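Local coordinates for protein halohydrin dehalogenase (Rhizobium radiobacter, PDB 4IY1) that probably catalyses the dehalogenation of vicinal halohydrins to epoxides with release of halide, as a tetrameric member of the short-chain dehydrogenase/reductase superfamily, at residues D74-N79 with G125-I130; F171-N176 with E219-L224; D80-E85 with R98-A103; F129-A134 with G151-A156. The protein carries 37 engineered substitutions. All coordinates share one frame; numbering follows the deposited sequence.

Contact 1: residues D74-N79 with G125-I130; sequences DILVSN and GHIIFI. Engineered in segment 74-79: Ile75 (natural residue Val).
Asp74 O is approached by three groups where segments 74-79 and 125-130 begin to run side by side. It accepts the backbone hydrogen bond from His126 N at 2.8 Å. Water 1 donates to the same oxygen at 2.9 Å, and the CA-H of Gly125 adds a short C-H...O contact of 3.1 Å from CA to Asp74 O. The water also lies in the plane of the His126 ring, at its edge, 2.7 Å from ND1, so it ties the imidazole to Asp74 O while NE2 bonds to Asp230. Gly125 sits at backbone angles where a CB would press on the carbonyl oxygen before it. From here the strands are parallel, their axes 4.7 Å apart and inclined by 9°, as central neighbours in the parallel sheet of the Rossmann-like fold. Main-chain bonds link them in turn through Leu76, Ile128, Ser78 and Ile130. The last, Ile130 N to Ser78 O, is 2.7 Å long. Val77 and Ile130 share one face of the sheet: Val77 CG1, held anti to the backbone N (chi1 -178°), meets Ile130 CD1 at 3.6 Å. That methyl also rests against OD1 of Asn79, whose amide is fixed by His11 O and Gly13 N. On the opposite face, Leu76, Ser78 and Ile127 touch helix 94-122, and Leu76 CD2 and Ile127 CG2 are 4.1 Å apart. Ser78 CB lies obliquely to the Phe129 ring, which packs on helix 143-163; Ser78 OG turns to Asp80.

Contact 2: residues F171-N176 with E219-L224; sequences FAIAPN and ELVTFL. Engineered in segment 171-176: Ala174 (natural residue Gly). Engineered in segment 219-224: Thr222 (natural residue Ala).
Ile173 CD1 and Val221 CG2, 3.6 Å apart, form the closest touch between segments 171-176 and 219-224, their side chains crossing at about a right angle. Ile173 CG1 lies anti to the carbonyl carbon (chi1 -69°) and the chain then extends, which pushes CD1 out to the helix. There Leu220 comes to it tip to tip, with CD2 3.9 Å from Ile173 CG1. Phe171 holds the next place on the strand's helix-facing side and is covered by Leu224: CD2 stands 4.2 Å from the ring centroid and only 10° off the ring normal, a CH-pi contact over the face, while Leu224 CB is 3.9 Å from Phe171 CE1. Between these two groups the packing is looser, Ile173 CD1 and Leu224 CD1 being 4.3 Å apart. No hydrogen bond crosses the contact. Beyond Ile173 the strand leaves the helix. Glu219, partly exposed, makes a salt bridge with Arg20, whereas Phe223 faces the subunit interface and stacks on Phe223 of the second subunit. Strand and helix run nearly antiparallel, at 170°, with their axes 10.5 Å apart. With Phe237 of the next strand touching Leu220 and Leu224, this is the layering of a helix on a parallel sheet found in the Rossmann-like fold of short-chain dehydrogenases/reductases.

Contact 3: residues D80-E85 with R98-A103; sequences DIAPVE and RDMVEA. Engineered in segment 80-85: Ala82 (natural residue Phe), Pro83 (natural residue Ala), Val84 (natural residue Pro). Engineered in segment 98-103: Asp99 (natural residue Gly), Met100 (natural residue Ala).
Ala103 O of helix segment 98-103 stands over one face of the Asp80 carboxylate, with CG and OD1 beneath it, while water 2 lies beside OD1 at the edge, close to the carboxylate plane. Asp80 OD1 and Ala103 O, 3.8 Å apart, are both acceptors. Water 2 joins them by donating to Asp80 OD1 at a short 2.5 Å, whose exact length carries no weight, and to Ala103 O at 2.9 Å. The same water accepts a long bond of 3.3 Å from Ile81 N, so three groups surround it. The other carboxylate oxygen, OD2, bonds to Ser78 OG. Next to the water, the methyl of Ala103 rests 3.7 Å from Ile81 O. A small apolar patch follows, containing two engineered residues. The methyl of Ala82 (engineered) points at the helix and fits between two of its side chains, 3.8 Å from Ala103 CB and 4.0 Å from SD of Met100 (engineered). Met100 leaves its backbone with CG anti to N but bends at chi2 (65°) and chi3 (86°), which carries its terminal CE to 3.6 Å from the carbonyl O of Pro83, also engineered. On another side of the helix, at the subunit interface, Glu102 pairs with Arg98 of the third subunit. The contact thus lays the loop leaving strand 75-79 along the following helix 94-122, a beta-loop-alpha connection of the Rossmann-like fold.

Contact 4: residues F129-A134 with G151-A156; sequences FITSAA and GASALA. Engineered in segment 129-134: Ala134 (natural residue Thr). Engineered in segment 151-156: Ser153 (natural residue Cys), Ala154 (natural residue Thr).
Thr131 OG1 donates to Ser153 OG over 2.8 Å, a hydroxyl-to-hydroxyl hydrogen bond buried between a strand end and a helix. Ser153, an engineered residue, bonds through OG to Arg149 O as well, so its oxygen is engaged both across the contact and within its own helix. Thr131 OG1 lies between the backbone N and carbonyl carbon (chi1 70°), the crowded position, and this leaves CG2 anti to the carbonyl carbon, against Ala152 CB at 3.7 Å. One residue in the segment thus makes a polar and an apolar touch on adjacent helix positions. Two residues earlier, the Phe129 ring reaches the helix by its edge. Its CD1 is 3.3 Å from Ala152 O, and that oxygen lies in the ring plane while also accepting Ala156 N of the helix. Ala156 CB, 3.7 Å from Phe129 CD1, and Leu155 CD2, 3.7 Å from Phe129 CE1, approach the ring obliquely. Strand 126-130, helix 143-163 and strand 170-175 form a beta-alpha-beta unit of the Rossmann-like fold, and this contact packs the helix on the first of those strands. Past Thr131 the chain leaves the helix segment and closes an ST turn, in which Ser132 OG accepts from the backbone N of Ala134 at 3.0 Å with an N-H...O angle of 165°. Ser132 touches Tyr145 and Arg149, a Ser-Tyr-Arg grouping consistent with the active-site trio of halohydrin dehalogenases. Across the helix, Ala154 packs on Ala150 of the third subunit.

From the N terminus, segment 74-79 comes first, and its partner 125-130 closes contact 1 after an excursion through helix 94-122. Contact 3 falls wholly within that excursion: 80-85 follows directly on 74-79, and 98-103 lies early in the helix. Contact 4 opens where contact 1 ends, sharing Phe129 and Ile130, and closes on helix 143-163. Contact 2 follows in series, running from strand 170-175 to helix 214-225. Contacts 1, 2 and 4 meet in the sheet, where Phe129 O and Ile173 N, 2.8 Å apart, probably hydrogen-bond. Contact 3 lies about 19 Å, centre to centre, from contact 1, and like contact 4 it touches the third subunit; contact 2 reaches the second.

Contact 1: residues D74-N79 with G125-I130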
# COMPACT_ATOMS: atom_id res chain seq x y z
N ASP B 74 21.57 -21.81 4.24
CA ASP B 74 20.27 -22.01 3.61
C ASP B 74 19.35 -20.87 4.00
O ASP B 74 18.43 -20.53 3.26
CB ASP B 74 19.67 -23.35 4.04
CG ASP B 74 20.49 -24.54 3.56
OD1 ASP B 74 21.21 -25.14 4.38
OD2 ASP B 74 20.37 -24.93 2.38
N ILE B 75 19.54 -20.33 5.19
CA ILE B 75 18.67 -19.29 5.70
C ILE B 75 19.43 -18.12 6.28
O ILE B 75 20.28 -18.31 7.17
CB ILE B 75 17.67 -19.84 6.74
CG1 ILE B 75 16.79 -20.94 6.13
CG2 ILE B 75 16.77 -18.73 7.25
CD1 ILE B 75 16.59 -22.12 7.06
N LEU B 76 19.13 -16.92 5.79
CA LEU B 76 19.64 -15.71 6.40
C LEU B 76 18.49 -15.00 7.09
O LEU B 76 17.49 -14.66 6.46
CB LEU B 76 20.20 -14.79 5.31
CG LEU B 76 20.54 -13.34 5.70
CD1 LEU B 76 21.61 -13.31 6.80
CD2 LEU B 76 21.00 -12.55 4.45
N VAL B 77 18.64 -14.73 8.38
CA VAL B 77 17.74 -13.82 9.05
C VAL B 77 18.50 -12.58 9.44
O VAL B 77 19.35 -12.62 10.35
CB VAL B 77 17.09 -14.44 10.31
CG1 VAL B 77 16.12 -13.46 10.94
CG2 VAL B 77 16.42 -15.75 9.97
N SER B 78 18.29 -11.50 8.68
CA SER B 78 18.90 -10.24 8.99
C SER B 78 18.06 -9.46 9.97
O SER B 78 17.05 -8.83 9.60
CB SER B 78 19.20 -9.44 7.71
OG SER B 78 20.11 -8.39 7.97
N ASN B 79 18.46 -9.57 11.23
CA ASN B 79 17.73 -9.02 12.37
C ASN B 79 18.38 -7.71 12.76
O ASN B 79 19.32 -7.66 13.54
CB ASN B 79 17.77 -10.03 13.54
CG ASN B 79 17.20 -9.49 14.84
OD1 ASN B 79 16.05 -9.05 14.90
ND2 ASN B 79 17.99 -9.57 15.91
N GLY B 125 17.56 -21.39 -0.90
CA GLY B 125 17.91 -20.48 0.18
C GLY B 125 16.65 -19.68 0.50
O GLY B 125 15.68 -19.72 -0.25
N HIS B 126 16.64 -19.06 1.68
CA HIS B 126 15.57 -18.15 2.06
C HIS B 126 16.22 -17.00 2.74
O HIS B 126 17.17 -17.18 3.51
CB HIS B 126 14.61 -18.83 3.04
CG HIS B 126 13.80 -19.92 2.42
ND1 HIS B 126 14.25 -21.18 2.31
CD2 HIS B 126 12.46 -19.95 2.00
CE1 HIS B 126 13.31 -21.96 1.70
NE2 HIS B 126 12.21 -21.22 1.54
N ILE B 127 15.73 -15.80 2.45
CA ILE B 127 16.26 -14.58 3.01
C ILE B 127 15.17 -13.74 3.65
O ILE B 127 14.10 -13.54 3.06
CB ILE B 127 16.96 -13.76 1.91
CG1 ILE B 127 18.17 -14.55 1.36
CG2 ILE B 127 17.42 -12.41 2.45
CD1 ILE B 127 18.96 -13.74 0.36
N ILE B 128 15.38 -13.37 4.90
CA ILE B 128 14.34 -12.73 5.71
C ILE B 128 14.97 -11.55 6.41
O ILE B 128 15.96 -11.70 7.09
CB ILE B 128 13.80 -13.66 6.80
CG1 ILE B 128 13.02 -14.79 6.18
CG2 ILE B 128 12.92 -12.90 7.78
CD1 ILE B 128 13.07 -16.06 7.00
N PHE B 129 14.48 -10.35 6.09
CA PHE B 129 14.87 -9.14 6.78
C PHE B 129 13.87 -8.90 7.92
O PHE B 129 12.67 -8.79 7.68
CB PHE B 129 14.80 -7.95 5.81
CG PHE B 129 15.82 -7.99 4.69
CD1 PHE B 129 15.75 -7.08 3.66
CD2 PHE B 129 16.85 -8.94 4.68
CE1 PHE B 129 16.68 -7.09 2.62
CE2 PHE B 129 17.75 -8.99 3.64
CZ PHE B 129 17.66 -8.07 2.60
N ILE B 130 14.37 -8.66 9.12
CA ILE B 130 13.50 -8.12 10.15
C ILE B 130 13.54 -6.59 10.16
O ILE B 130 14.55 -5.99 10.50
CB ILE B 130 13.77 -8.76 11.54
CG1 ILE B 130 13.58 -10.27 11.41
CG2 ILE B 130 12.75 -8.25 12.56
CD1 ILE B 130 14.00 -11.03 12.64
O HOH W 1 16.48 -22.58 2.73

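Contact 2: residues F171-N176 with E219-L224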
# COMPACT_ATOMS: atom_id res chain seq x y z
N PHE B 171 11.75 -12.16 1.98
CA PHE B 171 10.61 -11.72 2.82
C PHE B 171 11.12 -10.60 3.70
O PHE B 171 12.28 -10.63 4.12
CB PHE B 171 10.14 -12.84 3.75
CG PHE B 171 9.67 -14.05 3.06
CD1 PHE B 171 10.41 -15.21 3.09
CD2 PHE B 171 8.43 -14.06 2.39
CE1 PHE B 171 9.96 -16.36 2.48
CE2 PHE B 171 8.00 -15.20 1.74
CZ PHE B 171 8.75 -16.34 1.78
N ALA B 172 10.24 -9.66 4.07
CA ALA B 172 10.51 -8.77 5.22
C ALA B 172 9.46 -8.94 6.33
O ALA B 172 8.28 -9.12 6.05
CB ALA B 172 10.55 -7.31 4.78
N ILE B 173 9.90 -8.90 7.59
CA ILE B 173 8.95 -8.95 8.70
C ILE B 173 9.00 -7.62 9.42
O ILE B 173 10.04 -7.23 9.92
CB ILE B 173 9.26 -10.09 9.70
CG1 ILE B 173 9.01 -11.45 9.08
CG2 ILE B 173 8.38 -9.94 10.96
CD1 ILE B 173 9.60 -12.61 9.89
N ALA B 174 7.87 -6.92 9.43
CA ALA B 174 7.85 -5.55 9.90
C ALA B 174 7.06 -5.50 11.23
O ALA B 174 5.84 -5.44 11.22
CB ALA B 174 7.16 -4.65 8.86
N PRO B 175 7.74 -5.61 12.37
CA PRO B 175 7.03 -5.76 13.63
C PRO B 175 6.69 -4.45 14.30
O PRO B 175 7.23 -3.39 13.96
CB PRO B 175 8.00 -6.58 14.50
CG PRO B 175 9.19 -6.88 13.63
CD PRO B 175 9.17 -5.90 12.51
N ASN B 176 5.68 -4.49 15.16
CA ASN B 176 5.57 -3.48 16.23
C ASN B 176 4.99 -4.15 17.48
O ASN B 176 4.17 -5.04 17.37
CB ASN B 176 4.70 -2.30 15.79
CG ASN B 176 4.60 -1.21 16.86
OD1 ASN B 176 3.58 -1.08 17.55
ND2 ASN B 176 5.65 -0.42 17.00
N GLU B 219 7.82 -18.16 15.23
CA GLU B 219 7.02 -19.13 14.48
C GLU B 219 6.91 -18.66 13.01
O GLU B 219 6.92 -19.47 12.08
CB GLU B 219 5.63 -19.30 15.12
CG GLU B 219 5.64 -19.86 16.54
CD GLU B 219 5.56 -21.37 16.57
OE1 GLU B 219 5.77 -22.01 15.53
OE2 GLU B 219 5.20 -21.92 17.62
N LEU B 220 6.82 -17.36 12.81
CA LEU B 220 6.62 -16.81 11.47
C LEU B 220 7.90 -16.99 10.67
O LEU B 220 7.89 -17.56 9.59
CB LEU B 220 6.25 -15.33 11.53
CG LEU B 220 6.12 -14.67 10.15
CD1 LEU B 220 5.09 -15.40 9.28
CD2 LEU B 220 5.75 -13.21 10.25
N VAL B 221 9.01 -16.54 11.24
CA VAL B 221 10.32 -16.75 10.65
C VAL B 221 10.44 -18.20 10.21
O VAL B 221 10.81 -18.50 9.08
CB VAL B 221 11.46 -16.42 11.66
CG1 VAL B 221 12.76 -17.12 11.23
CG2 VAL B 221 11.67 -14.92 11.78
N THR B 222 10.09 -19.12 11.11
CA THR B 222 10.32 -20.54 10.87
C THR B 222 9.39 -21.14 9.83
O THR B 222 9.82 -21.92 8.98
CB THR B 222 10.22 -21.35 12.18
OG1 THR B 222 11.17 -20.84 13.13
CG2 THR B 222 10.50 -22.83 11.93
N PHE B 223 8.12 -20.71 9.83
CA PHE B 223 7.23 -21.07 8.73
C PHE B 223 7.76 -20.59 7.35
O PHE B 223 7.70 -21.32 6.34
CB PHE B 223 5.83 -20.48 8.99
CG PHE B 223 4.85 -20.73 7.89
CD1 PHE B 223 4.35 -22.00 7.67
CD2 PHE B 223 4.39 -19.69 7.10
CE1 PHE B 223 3.46 -22.24 6.65
CE2 PHE B 223 3.44 -19.91 6.11
CZ PHE B 223 2.96 -21.18 5.90
N LEU B 224 8.20 -19.34 7.29
CA LEU B 224 8.71 -18.78 6.01
C LEU B 224 9.95 -19.56 5.54
O LEU B 224 10.09 -19.86 4.35
CB LEU B 224 9.05 -17.29 6.12
CG LEU B 224 7.84 -16.43 6.49
CD1 LEU B 224 8.25 -14.96 6.57
CD2 LEU B 224 6.71 -16.66 5.50

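Contact 3: residues D80-E85 with R98-A103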
# COMPACT_ATOMS: atom_id res chain seq x y z
N ASP B 80 17.95 -6.63 12.11
CA ASP B 80 18.66 -5.38 12.18
C ASP B 80 18.14 -4.42 13.24
O ASP B 80 16.93 -4.28 13.46
CB ASP B 80 18.69 -4.72 10.80
CG ASP B 80 19.55 -5.50 9.82
OD1 ASP B 80 20.77 -5.69 10.09
OD2 ASP B 80 18.97 -6.07 8.87
N ILE B 81 19.08 -3.77 13.93
CA ILE B 81 18.73 -2.93 15.06
C ILE B 81 19.50 -1.64 14.99
O ILE B 81 20.55 -1.58 14.36
CB ILE B 81 19.00 -3.64 16.40
CG1 ILE B 81 20.49 -4.02 16.49
CG2 ILE B 81 18.16 -4.92 16.48
CD1 ILE B 81 20.93 -4.59 17.82
N ALA B 82 18.89 -0.57 15.48
CA ALA B 82 19.61 0.66 15.69
C ALA B 82 18.84 1.47 16.69
O ALA B 82 17.62 1.33 16.79
CB ALA B 82 19.75 1.43 14.39
N PRO B 83 19.55 2.31 17.45
CA PRO B 83 18.83 3.13 18.41
C PRO B 83 17.91 4.10 17.68
O PRO B 83 18.38 4.84 16.82
CB PRO B 83 19.95 3.89 19.14
CG PRO B 83 21.12 2.97 19.04
CD PRO B 83 21.01 2.34 17.68
N VAL B 84 16.61 4.02 17.97
CA VAL B 84 15.71 5.15 17.75
C VAL B 84 15.70 6.09 18.96
O VAL B 84 15.43 5.67 20.09
CB VAL B 84 14.26 4.70 17.50
CG1 VAL B 84 13.82 3.64 18.51
CG2 VAL B 84 13.32 5.89 17.56
N GLU B 85 16.03 7.36 18.71
CA GLU B 85 15.77 8.43 19.66
C GLU B 85 15.06 9.58 18.94
O GLU B 85 15.62 10.17 18.02
CB GLU B 85 17.08 8.94 20.28
CG GLU B 85 17.57 8.12 21.46
CD GLU B 85 19.01 7.68 21.30
OE1 GLU B 85 19.53 7.00 22.22
OE2 GLU B 85 19.63 7.99 20.26
N ARG B 98 23.13 8.95 8.07
CA ARG B 98 24.07 7.99 7.45
C ARG B 98 24.28 6.76 8.33
O ARG B 98 24.15 5.64 7.85
CB ARG B 98 25.44 8.63 7.13
CG ARG B 98 25.45 9.53 5.90
CD ARG B 98 26.87 9.91 5.43
NE ARG B 98 26.83 10.93 4.38
CZ ARG B 98 26.90 12.24 4.61
NH1 ARG B 98 27.14 12.70 5.83
NH2 ARG B 98 26.66 13.10 3.63
N ASP B 99 24.48 6.97 9.63
CA ASP B 99 24.62 5.85 10.56
C ASP B 99 23.34 5.00 10.66
O ASP B 99 23.41 3.78 10.81
CB ASP B 99 25.03 6.33 11.97
CG ASP B 99 26.40 6.99 12.00
OD1 ASP B 99 27.22 6.78 11.08
OD2 ASP B 99 26.64 7.77 12.95
N MET B 100 22.19 5.66 10.73
CA MET B 100 20.89 4.96 10.69
C MET B 100 20.79 4.08 9.43
O MET B 100 20.60 2.86 9.52
CB MET B 100 19.75 6.00 10.75
CG MET B 100 18.34 5.45 11.01
SD MET B 100 18.17 4.70 12.63
CE MET B 100 17.77 6.17 13.58
N VAL B 101 21.02 4.66 8.27
CA VAL B 101 20.93 3.90 7.02
C VAL B 101 22.00 2.77 7.01
O VAL B 101 21.73 1.61 6.69
CB VAL B 101 21.05 4.84 5.81
CG1 VAL B 101 21.17 4.05 4.52
CG2 VAL B 101 19.84 5.78 5.75
N GLU B 102 23.20 3.10 7.49
CA GLU B 102 24.22 2.09 7.64
C GLU B 102 23.71 0.88 8.43
O GLU B 102 23.77 -0.26 7.94
CB GLU B 102 25.51 2.68 8.23
CG GLU B 102 26.70 1.73 8.11
CD GLU B 102 27.13 1.50 6.66
OE1 GLU B 102 26.96 2.43 5.83
OE2 GLU B 102 27.63 0.40 6.33
N ALA B 103 23.13 1.11 9.61
CA ALA B 103 22.69 -0.01 10.49
C ALA B 103 21.46 -0.76 9.93
O ALA B 103 21.37 -1.98 10.04
CB ALA B 103 22.42 0.47 11.93
O HOH W 2 21.62 -4.19 11.90

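Contact 4: residues F129-A134 with G151-A156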
# COMPACT_ATOMS: atom_id res chain seq x y z
N PHE B 129 14.48 -10.35 6.09
CA PHE B 129 14.87 -9.14 6.78
C PHE B 129 13.87 -8.90 7.92
O PHE B 129 12.67 -8.79 7.68
CB PHE B 129 14.80 -7.95 5.81
CG PHE B 129 15.82 -7.99 4.69
CD1 PHE B 129 15.75 -7.08 3.66
CD2 PHE B 129 16.85 -8.94 4.68
CE1 PHE B 129 16.68 -7.09 2.62
CE2 PHE B 129 17.75 -8.99 3.64
CZ PHE B 129 17.66 -8.07 2.60
N ILE B 130 14.37 -8.66 9.12
CA ILE B 130 13.50 -8.12 10.15
C ILE B 130 13.54 -6.59 10.16
O ILE B 130 14.55 -5.99 10.50
CB ILE B 130 13.77 -8.76 11.54
CG1 ILE B 130 13.58 -10.27 11.41
CG2 ILE B 130 12.75 -8.25 12.56
CD1 ILE B 130 14.00 -11.03 12.64
N THR B 131 12.46 -5.95 9.66
CA THR B 131 12.46 -4.48 9.58
C THR B 131 11.63 -3.80 10.70
O THR B 131 11.92 -3.99 11.89
CB THR B 131 12.10 -3.98 8.16
OG1 THR B 131 10.72 -4.25 7.88
CG2 THR B 131 12.97 -4.75 7.09
N SER B 132 10.59 -3.04 10.34
CA SER B 132 9.72 -2.42 11.32
C SER B 132 8.44 -1.87 10.69
O SER B 132 8.48 -1.34 9.56
CB SER B 132 10.44 -1.29 12.02
OG SER B 132 9.53 -0.56 12.81
N ALA B 133 7.36 -1.83 11.48
CA ALA B 133 6.07 -1.32 11.01
C ALA B 133 6.08 0.19 11.09
O ALA B 133 5.13 0.85 10.67
CB ALA B 133 4.93 -1.91 11.82
N ALA B 134 7.21 0.75 11.51
CA ALA B 134 7.42 2.19 11.45
C ALA B 134 7.48 2.74 10.01
O ALA B 134 7.04 3.84 9.77
CB ALA B 134 8.66 2.57 12.23
N GLY B 151 13.25 1.53 3.40
CA GLY B 151 14.35 1.13 2.51
C GLY B 151 14.60 -0.37 2.55
O GLY B 151 14.66 -1.04 1.52
N ALA B 152 14.63 -0.93 3.76
CA ALA B 152 14.98 -2.35 3.91
C ALA B 152 13.86 -3.28 3.50
O ALA B 152 14.10 -4.32 2.87
CB ALA B 152 15.43 -2.64 5.33
N SER B 153 12.62 -2.88 3.80
CA SER B 153 11.46 -3.65 3.31
C SER B 153 11.36 -3.67 1.78
O SER B 153 10.97 -4.68 1.22
CB SER B 153 10.15 -3.14 3.89
OG SER B 153 10.17 -3.16 5.31
N ALA B 154 11.52 -2.50 1.17
CA ALA B 154 11.52 -2.36 -0.29
C ALA B 154 12.68 -3.15 -0.92
O ALA B 154 12.54 -3.77 -1.98
CB ALA B 154 11.64 -0.88 -0.67
N LEU B 155 13.82 -3.18 -0.23
CA LEU B 155 14.93 -4.00 -0.71
C LEU B 155 14.58 -5.47 -0.73
O LEU B 155 14.85 -6.21 -1.71
CB LEU B 155 16.20 -3.73 0.12
CG LEU B 155 17.38 -4.64 -0.22
CD1 LEU B 155 17.86 -4.32 -1.64
CD2 LEU B 155 18.50 -4.45 0.80
N ALA B 156 13.82 -5.90 0.27
CA ALA B 156 13.38 -7.29 0.31
C ALA B 156 12.44 -7.60 -0.83
O ALA B 156 12.46 -8.70 -1.40
CB ALA B 156 12.69 -7.60 1.65